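Local coordinates for peptidase, M20/M25/M40 family (Staphylococcus aureus, PDB 4EWT), which probably hydrolyses amide bonds of N-acylated amino acids or related substrates, using a pair of manganese ions, as M20-family amidohydrolases do, at residues Q220-R225 and G233-G238. Numbering follows the deposited sequence.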
loop_
_atom_site.group_PDB
_atom_site.type_symbol
_atom_site.label_atom_id
_atom_site.label_comp_id
_atom_site.label_asym_id
_atom_site.label_seq_id
_atom_site.Cartn_x
_atom_site.Cartn_y
_atom_site.Cartn_z
ATOM N N GLN A 220 1.408 -8.871 -1.171
ATOM C CA GLN A 220 0.310 -9.547 -0.474
ATOM C C GLN A 220 -0.754 -10.035 -1.463
ATOM O O GLN A 220 -1.508 -10.945 -1.137
ATOM C CB GLN A 220 -0.325 -8.631 0.578
ATOM C CG GLN A 220 0.704 -8.083 1.622
ATOM C CD GLN A 220 1.684 -9.142 2.096
ATOM O OE1 GLN A 220 2.908 -8.989 1.934
ATOM N NE2 GLN A 220 1.159 -10.219 2.679
ATOM N N THR A 221 -0.797 -9.435 -2.662
ATOM C CA THR A 221 -1.746 -9.851 -3.688
ATOM C C THR A 221 -1.414 -11.184 -4.321
ATOM O O THR A 221 -2.285 -11.791 -4.932
ATOM C CB THR A 221 -1.919 -8.820 -4.822
ATOM O OG1 THR A 221 -0.642 -8.571 -5.441
ATOM C CG2 THR A 221 -2.534 -7.522 -4.295
ATOM N N VAL A 222 -0.177 -11.652 -4.183
ATOM C CA VAL A 222 0.165 -12.994 -4.687
ATOM C C VAL A 222 -0.699 -14.065 -4.017
ATOM O O VAL A 222 -1.389 -14.845 -4.687
ATOM C CB VAL A 222 1.660 -13.316 -4.517
ATOM C CG1 VAL A 222 1.966 -14.747 -4.968
ATOM C CG2 VAL A 222 2.502 -12.299 -5.302
ATOM N N VAL A 223 -0.705 -14.072 -2.684
ATOM C CA VAL A 223 -1.559 -15.013 -1.984
ATOM C C VAL A 223 -3.023 -14.568 -2.091
ATOM O O VAL A 223 -3.918 -15.405 -2.268
ATOM C CB VAL A 223 -1.079 -15.284 -0.516
ATOM C CG1 VAL A 223 -2.119 -16.062 0.278
ATOM C CG2 VAL A 223 0.250 -16.087 -0.522
ATOM N N SER A 224 -3.287 -13.268 -2.025
ATOM C CA SER A 224 -4.677 -12.850 -1.790
ATOM C C SER A 224 -5.511 -12.751 -3.062
ATOM O O SER A 224 -6.750 -12.719 -2.988
ATOM C CB SER A 224 -4.729 -11.512 -1.026
ATOM O OG SER A 224 -4.574 -10.435 -1.931
ATOM N N ARG A 225 -4.862 -12.709 -4.207
ATOM C CA ARG A 225 -5.489 -12.516 -5.491
ATOM C C ARG A 225 -5.082 -13.569 -6.535
ATOM O O ARG A 225 -5.897 -14.100 -7.205
ATOM C CB ARG A 225 -5.326 -11.084 -5.997
ATOM C CG ARG A 225 -5.916 -10.013 -5.182
ATOM C CD ARG A 225 -7.357 -9.880 -5.424
ATOM N NE ARG A 225 -8.140 -10.800 -4.662
ATOM C CZ ARG A 225 -9.444 -10.947 -4.732
ATOM N NH1 ARG A 225 -10.161 -10.265 -5.558
ATOM N NH2 ARG A 225 -10.022 -11.807 -3.987
ATOM N N GLY A 233 -0.698 -21.626 -0.339
ATOM C CA GLY A 233 0.520 -20.892 -0.648
ATOM C C GLY A 233 0.876 -19.923 0.467
ATOM O O GLY A 233 -0.014 -19.443 1.185
ATOM N N VAL A 234 2.175 -19.653 0.625
ATOM C CA VAL A 234 2.653 -18.718 1.641
ATOM C C VAL A 234 3.793 -17.930 1.032
ATOM O O VAL A 234 4.682 -18.515 0.399
ATOM C CB VAL A 234 3.252 -19.408 2.908
ATOM C CG1 VAL A 234 3.405 -18.391 4.078
ATOM C CG2 VAL A 234 2.437 -20.567 3.348
ATOM N N VAL A 235 3.757 -16.614 1.222
ATOM C CA VAL A 235 4.852 -15.745 0.823
ATOM C C VAL A 235 5.176 -14.888 2.019
ATOM O O VAL A 235 4.364 -14.026 2.433
ATOM C CB VAL A 235 4.499 -14.888 -0.434
ATOM C CG1 VAL A 235 5.664 -14.007 -0.817
ATOM C CG2 VAL A 235 4.132 -15.798 -1.621
ATOM N N THR A 236 6.331 -15.172 2.618
ATOM C CA THR A 236 6.815 -14.435 3.794
ATOM C C THR A 236 8.088 -13.645 3.468
ATOM O O THR A 236 9.035 -14.201 2.884
ATOM C CB THR A 236 7.086 -15.383 4.979
ATOM O OG1 THR A 236 5.842 -15.789 5.550
ATOM C CG2 THR A 236 7.896 -14.678 6.080
ATOM N N ILE A 237 8.108 -12.354 3.818
ATOM C CA ILE A 237 9.347 -11.583 3.805
ATOM C C ILE A 237 9.861 -11.599 5.226
ATOM O O ILE A 237 9.348 -10.879 6.074
ATOM C CB ILE A 237 9.183 -10.109 3.357
ATOM C CG1 ILE A 237 8.638 -10.010 1.933
ATOM C CG2 ILE A 237 10.531 -9.374 3.443
ATOM C CD1 ILE A 237 9.513 -10.720 0.874
ATOM N N GLY A 238 10.871 -12.432 5.480
ATOM C CA GLY A 238 11.456 -12.544 6.796
ATOM C C GLY A 238 12.584 -11.567 7.070
ATOM O O GLY A 238 12.955 -11.355 8.227
#
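Val223 and Val235 meet where the end of helix 208-226 lies beside the start of strand 233-242, the two short axes running nearly antiparallel at 165° and approaching to 8.2 Å, with the nearest CA atoms, those of Val223 and Gly233, 6.4 Å apart. No hydrogen bond crosses, and the joint is made by methyl groups. CG2 of Val223 does most of the touching: it sits 3.8 Å from the carbonyl O of Gly233, 4.0 Å from the backbone N of Val235, and 4.0 Å from CG2 of that valine. With CG1 anti to the backbone N (chi1 169°), CG2 of Val223 falls beside that N, a rotation that turns both methyls to the strand, CG1 also lying 4.1 Å from Gly233 O. Gly233 presents only backbone here. Val235 uses its one CG2 for both helix valines, since CG1 of Val222 reaches it at 4.1 Å, the two side chains crossing at about a right angle. The helix and the strand that follows it, joined by a short connection, belong to the smaller domain of the M20 fold, in which helices 208-226 and 264-285 pack on an antiparallel sheet, apart from the metal-binding domain. Ile270 of helix 264-285 touches both Val222 and Val235, so the apolar cluster extends to that helix. The other side of the strand faces neighbouring chains: Thr236 OG1 is hydrogen-bonded to Arg225 NH2 of the second subunit, and this chain's Arg225 NH2 returns the bond to Thr236 OG1 there.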